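Local coordinates for protein 3',5'-cyclic-nucleotide phosphodiesterase 1 (Saccharomyces cerevisiae, PDB 4OJV) that is a class-II cyclic-nucleotide phosphodiesterase of the metallo-hydrolase clan, an enzyme built on two mixed beta sheets and carrying bound zinc ions, at residues E34-R48 and T114-H128. Residues are numbered along the deposited sequence; the frame is centred on the assembly and turned at random.
Sequences ELIAVDGGAGMYQLR and TYEVFQGITDYYITH. With ZN (zinc ion), chain D.
Thr114 opens the contact by laying its methyl CG2 on the carbonyl of Met44, 3.4 Å from Met44 O, while its hydroxyl, hydrogen-bonded to Thr110 O, lies alongside the aliphatic base of Arg48. Two rings then share Met44. A bend at chi3 (86°) carries its CE over the face of Tyr115, the next residue. One turn on from Thr114, Met44 CG sits squarely over the Phe118 ring, 3.4 Å from the centroid; SD lies obliquely above Phe118, making a Met-aromatic contact. Leu47 CD1 closes on the edge of Phe118, and helical segments 44-48 and 114-119, their axes at 121°, are thus joined mainly by apolar packing.

Strand 121-125 runs parallel to strand 35-38, next to it in the large mixed sheet. Just before it, Gly120 O accepts Leu35 N. Ile121 CD1 meets Leu35 CD1 at 3.7 Å on the face that also holds Ala37 and Tyr124, and Thr122 N donates to Leu35 O. Further along, Ala37 is gripped twice: its N donates to Asp123 O and its O accepts Tyr125 N. On the other face the edge of the Tyr125 ring meets Ile36 CG2.

Tyr125 O accepts Asp39 N, and the Asp39 carboxylate then clasps Thr127: OD1 takes Thr127 N at 2.7 Å, and the syn lone pair of OD2 takes Thr127 OG1 at 2.8 Å. OD2 is also hydrogen-bonded to Gln21 NE2 and His133 ND1, the latter residue a ligand of the second zinc ion. With its proton given to Asp39, Thr127 OG1 accepts His128 ND1 in the imidazole plane, and His128 NE2 binds the zinc ion at 2.2 Å. The chemistry implies a second-shell hydrogen-bond chain: one buried carboxylate, through a threonine hydroxyl, helps fix the rotation of a metal-binding histidine and probably polarises it.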
loop_
_atom_site.group_PDB
_atom_site.type_symbol
_atom_site.label_atom_id
_atom_site.label_comp_id
_atom_site.label_asym_id
_atom_site.label_seq_id
_atom_site.Cartn_x
_atom_site.Cartn_y
_atom_site.Cartn_z
ATOM N N GLU A 34 -22.232 10.062 0.461
ATOM C CA GLU A 34 -21.043 10.891 0.584
ATOM C C GLU A 34 -20.269 10.588 1.855
ATOM O O GLU A 34 -20.839 10.352 2.918
ATOM C CB GLU A 34 -21.408 12.377 0.509
ATOM C CG GLU A 34 -21.836 12.841 -0.881
ATOM C CD GLU A 34 -23.292 12.552 -1.208
ATOM O OE1 GLU A 34 -24.070 12.211 -0.296
ATOM O OE2 GLU A 34 -23.669 12.684 -2.395
ATOM N N LEU A 35 -18.944 10.599 1.715
ATOM C CA LEU A 35 -18.016 10.271 2.784
ATOM C C LEU A 35 -16.815 11.206 2.722
ATOM O O LEU A 35 -16.407 11.621 1.627
ATOM C CB LEU A 35 -17.513 8.832 2.625
ATOM C CG LEU A 35 -18.557 7.720 2.702
ATOM C CD1 LEU A 35 -17.994 6.387 2.230
ATOM C CD2 LEU A 35 -19.108 7.612 4.118
ATOM N N ILE A 36 -16.252 11.527 3.886
ATOM C CA ILE A 36 -14.985 12.244 3.996
ATOM C C ILE A 36 -13.901 11.247 4.391
ATOM O O ILE A 36 -14.148 10.366 5.210
ATOM C CB ILE A 36 -15.055 13.360 5.081
ATOM C CG1 ILE A 36 -15.866 14.562 4.570
ATOM C CG2 ILE A 36 -13.656 13.748 5.568
ATOM C CD1 ILE A 36 -16.149 15.581 5.649
ATOM N N ALA A 37 -12.701 11.383 3.834
ATOM C CA ALA A 37 -11.538 10.640 4.315
ATOM C C ALA A 37 -10.561 11.592 4.998
ATOM O O ALA A 37 -10.289 12.685 4.487
ATOM C CB ALA A 37 -10.849 9.922 3.164
ATOM N N VAL A 38 -10.033 11.185 6.151
ATOM C CA VAL A 38 -8.869 11.837 6.728
ATOM C C VAL A 38 -7.687 10.937 6.467
ATOM O O VAL A 38 -7.661 9.774 6.885
ATOM C CB VAL A 38 -9.012 12.147 8.230
ATOM C CG1 VAL A 38 -7.798 12.940 8.701
ATOM C CG2 VAL A 38 -10.302 12.912 8.499
ATOM N N ASP A 39 -6.709 11.505 5.766
ATOM C CA ASP A 39 -5.591 10.757 5.219
ATOM C C ASP A 39 -6.012 9.731 4.171
ATOM O O ASP A 39 -7.204 9.583 3.853
ATOM C CB ASP A 39 -4.645 10.239 6.305
ATOM C CG ASP A 39 -3.687 11.321 6.774
ATOM O OD1 ASP A 39 -3.476 12.281 5.986
ATOM O OD2 ASP A 39 -3.143 11.213 7.889
ATOM N N GLY A 40 -5.027 9.048 3.613
ATOM C CA GLY A 40 -5.217 8.328 2.370
ATOM C C GLY A 40 -4.310 7.133 2.249
ATOM O O GLY A 40 -3.891 6.779 1.145
ATOM N N GLY A 41 -4.036 6.475 3.374
ATOM C CA GLY A 41 -3.368 5.169 3.361
ATOM C C GLY A 41 -4.384 4.109 2.902
ATOM O O GLY A 41 -4.753 4.071 1.720
ATOM N N ALA A 42 -4.842 3.238 3.800
ATOM C CA ALA A 42 -5.853 2.225 3.449
ATOM C C ALA A 42 -7.112 2.821 2.810
ATOM O O ALA A 42 -7.657 3.777 3.344
ATOM C CB ALA A 42 -6.219 1.437 4.688
ATOM N N GLY A 43 -7.594 2.222 1.708
ATOM C CA GLY A 43 -8.726 2.755 0.922
ATOM C C GLY A 43 -9.659 1.679 0.351
ATOM O O GLY A 43 -10.247 0.901 1.115
ATOM N N MET A 44 -9.778 1.603 -0.981
ATOM C CA MET A 44 -10.674 0.631 -1.635
ATOM C C MET A 44 -10.483 -0.791 -1.154
ATOM O O MET A 44 -11.460 -1.514 -0.959
ATOM C CB MET A 44 -10.466 0.622 -3.151
ATOM C CG MET A 44 -11.018 1.817 -3.886
ATOM S SD MET A 44 -10.773 1.623 -5.659
ATOM C CE MET A 44 -12.208 0.693 -6.148
ATOM N N TYR A 45 -9.229 -1.216 -1.032
ATOM C CA TYR A 45 -8.941 -2.588 -0.647
ATOM C C TYR A 45 -9.589 -2.900 0.695
ATOM O O TYR A 45 -10.182 -3.970 0.893
ATOM C CB TYR A 45 -7.423 -2.817 -0.608
ATOM C CG TYR A 45 -7.002 -4.258 -0.503
ATOM C CD1 TYR A 45 -7.100 -4.939 0.708
ATOM C CD2 TYR A 45 -6.485 -4.940 -1.605
ATOM C CE1 TYR A 45 -6.702 -6.266 0.824
ATOM C CE2 TYR A 45 -6.084 -6.262 -1.500
ATOM C CZ TYR A 45 -6.196 -6.918 -0.287
ATOM O OH TYR A 45 -5.795 -8.230 -0.179
ATOM N N GLN A 46 -9.484 -1.956 1.622
ATOM C CA GLN A 46 -10.015 -2.176 2.950
ATOM C C GLN A 46 -11.540 -2.092 2.994
ATOM O O GLN A 46 -12.185 -2.875 3.701
ATOM C CB GLN A 46 -9.373 -1.211 3.949
ATOM C CG GLN A 46 -9.700 -1.491 5.419
ATOM C CD GLN A 46 -9.573 -2.953 5.847
ATOM O OE1 GLN A 46 -8.634 -3.658 5.474
ATOM N NE2 GLN A 46 -10.532 -3.411 6.645
ATOM N N LEU A 47 -12.123 -1.178 2.222
ATOM C CA LEU A 47 -13.574 -1.143 2.073
ATOM C C LEU A 47 -14.095 -2.487 1.578
ATOM O O LEU A 47 -15.088 -3.007 2.099
ATOM C CB LEU A 47 -13.998 -0.023 1.131
ATOM C CG LEU A 47 -13.833 1.384 1.707
ATOM C CD1 LEU A 47 -13.954 2.432 0.616
ATOM C CD2 LEU A 47 -14.831 1.656 2.826
ATOM N N ARG A 48 -13.409 -3.064 0.599
ATOM C CA ARG A 48 -13.812 -4.362 0.067
ATOM C C ARG A 48 -13.778 -5.452 1.143
ATOM O O ARG A 48 -14.706 -6.265 1.236
ATOM C CB ARG A 48 -12.920 -4.756 -1.101
ATOM C CG ARG A 48 -13.408 -5.986 -1.855
ATOM C CD ARG A 48 -12.562 -6.240 -3.081
ATOM N NE ARG A 48 -11.190 -6.562 -2.706
ATOM C CZ ARG A 48 -10.178 -6.716 -3.554
ATOM N NH1 ARG A 48 -10.353 -6.574 -4.863
ATOM N NH2 ARG A 48 -8.974 -7.011 -3.086
ATOM N N THR A 114 -17.739 -2.302 -3.908
ATOM C CA THR A 114 -16.552 -1.550 -3.509
ATOM C C THR A 114 -16.415 -0.273 -4.338
ATOM O O THR A 114 -16.218 0.811 -3.782
ATOM C CB THR A 114 -15.283 -2.416 -3.635
ATOM O OG1 THR A 114 -15.417 -3.579 -2.817
ATOM C CG2 THR A 114 -14.049 -1.645 -3.188
ATOM N N TYR A 115 -16.496 -0.401 -5.662
ATOM C CA TYR A 115 -16.521 0.785 -6.520
ATOM C C TYR A 115 -17.635 1.764 -6.128
ATOM O O TYR A 115 -17.405 2.965 -6.051
ATOM C CB TYR A 115 -16.669 0.408 -7.997
ATOM C CG TYR A 115 -15.377 0.044 -8.705
ATOM C CD1 TYR A 115 -14.586 1.028 -9.293
ATOM C CD2 TYR A 115 -14.957 -1.282 -8.806
ATOM C CE1 TYR A 115 -13.403 0.701 -9.957
ATOM C CE2 TYR A 115 -13.786 -1.619 -9.473
ATOM C CZ TYR A 115 -13.015 -0.623 -10.046
ATOM O OH TYR A 115 -11.853 -0.976 -10.701
ATOM N N GLU A 116 -18.835 1.251 -5.861
ATOM C CA GLU A 116 -19.965 2.118 -5.527
ATOM C C GLU A 116 -19.736 2.880 -4.213
ATOM O O GLU A 116 -19.909 4.098 -4.154
ATOM C CB GLU A 116 -21.261 1.306 -5.496
ATOM C CG GLU A 116 -21.722 0.858 -6.872
ATOM C CD GLU A 116 -23.003 0.053 -6.846
ATOM O OE1 GLU A 116 -23.226 -0.704 -7.813
ATOM O OE2 GLU A 116 -23.779 0.179 -5.875
ATOM N N VAL A 117 -19.347 2.169 -3.156
ATOM C CA VAL A 117 -19.083 2.842 -1.878
ATOM C C VAL A 117 -17.973 3.863 -2.069
ATOM O O VAL A 117 -18.062 4.996 -1.587
ATOM C CB VAL A 117 -18.694 1.850 -0.757
ATOM C CG1 VAL A 117 -18.243 2.584 0.504
ATOM C CG2 VAL A 117 -19.854 0.924 -0.435
ATOM N N PHE A 118 -16.924 3.464 -2.786
ATOM C CA PHE A 118 -15.767 4.313 -2.923
ATOM C C PHE A 118 -16.022 5.595 -3.730
ATOM O O PHE A 118 -15.413 6.644 -3.462
ATOM C CB PHE A 118 -14.594 3.516 -3.477
ATOM C CG PHE A 118 -13.321 4.257 -3.421
ATOM C CD1 PHE A 118 -12.737 4.585 -2.198
ATOM C CD2 PHE A 118 -12.716 4.683 -4.593
ATOM C CE1 PHE A 118 -11.549 5.303 -2.143
ATOM C CE2 PHE A 118 -11.514 5.388 -4.546
ATOM C CZ PHE A 118 -10.939 5.703 -3.323
ATOM N N GLN A 119 -16.960 5.533 -4.676
ATOM C CA GLN A 119 -17.315 6.744 -5.416
ATOM C C GLN A 119 -17.850 7.852 -4.497
ATOM O O GLN A 119 -17.740 9.026 -4.817
ATOM C CB GLN A 119 -18.272 6.434 -6.579
ATOM C CG GLN A 119 -19.750 6.306 -6.251
ATOM C CD GLN A 119 -20.633 6.414 -7.489
ATOM O OE1 GLN A 119 -20.195 6.869 -8.553
ATOM N NE2 GLN A 119 -21.886 5.999 -7.353
ATOM N N GLY A 120 -18.393 7.464 -3.345
ATOM C CA GLY A 120 -18.903 8.412 -2.370
ATOM C C GLY A 120 -17.846 9.174 -1.594
ATOM O O GLY A 120 -18.166 10.187 -0.972
ATOM N N ILE A 121 -16.597 8.717 -1.610
ATOM C CA ILE A 121 -15.550 9.511 -0.961
ATOM C C ILE A 121 -15.301 10.812 -1.771
ATOM O O ILE A 121 -14.669 10.772 -2.834
ATOM C CB ILE A 121 -14.283 8.678 -0.743
ATOM C CG1 ILE A 121 -14.520 7.587 0.295
ATOM C CG2 ILE A 121 -13.155 9.557 -0.228
ATOM C CD1 ILE A 121 -15.242 6.361 -0.170
ATOM N N THR A 122 -15.866 11.925 -1.297
ATOM C CA THR A 122 -15.875 13.211 -2.016
ATOM C C THR A 122 -14.594 14.018 -1.782
ATOM O O THR A 122 -14.103 14.733 -2.670
ATOM C CB THR A 122 -17.083 14.098 -1.602
ATOM O OG1 THR A 122 -17.059 14.385 -0.185
ATOM C CG2 THR A 122 -18.415 13.462 -1.987
ATOM N N ASP A 123 -14.062 13.899 -0.574
ATOM C CA ASP A 123 -13.067 14.826 -0.069
ATOM C C ASP A 123 -12.103 14.064 0.825
ATOM O O ASP A 123 -12.524 13.302 1.696
ATOM C CB ASP A 123 -13.719 15.937 0.782
ATOM C CG ASP A 123 -14.652 16.862 -0.007
ATOM O OD1 ASP A 123 -14.175 17.721 -0.767
ATOM O OD2 ASP A 123 -15.867 16.768 0.217
ATOM N N TYR A 124 -10.811 14.295 0.617
ATOM C CA TYR A 124 -9.762 13.830 1.519
ATOM C C TYR A 124 -9.159 15.032 2.226
ATOM O O TYR A 124 -8.908 16.061 1.580
ATOM C CB TYR A 124 -8.632 13.163 0.743
ATOM C CG TYR A 124 -8.934 11.859 0.051
ATOM C CD1 TYR A 124 -9.606 11.828 -1.167
ATOM C CD2 TYR A 124 -8.491 10.655 0.590
ATOM C CE1 TYR A 124 -9.851 10.626 -1.816
ATOM C CE2 TYR A 124 -8.725 9.449 -0.057
ATOM C CZ TYR A 124 -9.405 9.448 -1.256
ATOM O OH TYR A 124 -9.626 8.269 -1.932
ATOM N N TYR A 125 -8.898 14.888 3.524
ATOM C CA TYR A 125 -8.149 15.878 4.289
ATOM C C TYR A 125 -6.847 15.213 4.684
ATOM O O TYR A 125 -6.824 14.328 5.537
ATOM C CB TYR A 125 -8.971 16.346 5.502
ATOM C CG TYR A 125 -10.191 17.118 5.062
ATOM C CD1 TYR A 125 -11.386 16.461 4.783
ATOM C CD2 TYR A 125 -10.133 18.496 4.859
ATOM C CE1 TYR A 125 -12.502 17.163 4.347
ATOM C CE2 TYR A 125 -11.235 19.201 4.416
ATOM C CZ TYR A 125 -12.409 18.528 4.156
ATOM O OH TYR A 125 -13.519 19.219 3.719
ATOM N N ILE A 126 -5.765 15.615 4.029
ATOM C CA ILE A 126 -4.476 14.947 4.183
ATOM C C ILE A 126 -3.642 15.702 5.205
ATOM O O ILE A 126 -3.573 16.937 5.170
ATOM C CB ILE A 126 -3.740 14.842 2.819
ATOM C CG1 ILE A 126 -4.618 14.116 1.781
ATOM C CG2 ILE A 126 -2.383 14.157 2.977
ATOM C CD1 ILE A 126 -5.020 12.694 2.140
ATOM N N THR A 127 -3.030 14.959 6.126
ATOM C CA THR A 127 -2.278 15.589 7.213
ATOM C C THR A 127 -0.845 15.937 6.818
ATOM O O THR A 127 -0.299 16.956 7.227
ATOM C CB THR A 127 -2.270 14.706 8.478
ATOM O OG1 THR A 127 -1.553 13.485 8.215
ATOM C CG2 THR A 127 -3.699 14.429 8.968
ATOM N N HIS A 128 -0.227 15.051 6.050
ATOM C CA HIS A 128 1.119 15.260 5.528
ATOM C C HIS A 128 1.347 14.279 4.413
ATOM O O HIS A 128 0.631 13.282 4.324
ATOM C CB HIS A 128 2.195 15.194 6.624
ATOM C CG HIS A 128 2.412 13.819 7.237
ATOM N ND1 HIS A 128 1.454 13.137 7.921
ATOM C CD2 HIS A 128 3.564 13.036 7.283
ATOM C CE1 HIS A 128 1.987 11.976 8.389
ATOM N NE2 HIS A 128 3.279 11.917 8.005
HETATM ZN ZN ZN D . 4.857 10.608 8.737
HETATM O O HOH W 1 4.188 8.950 8.069
#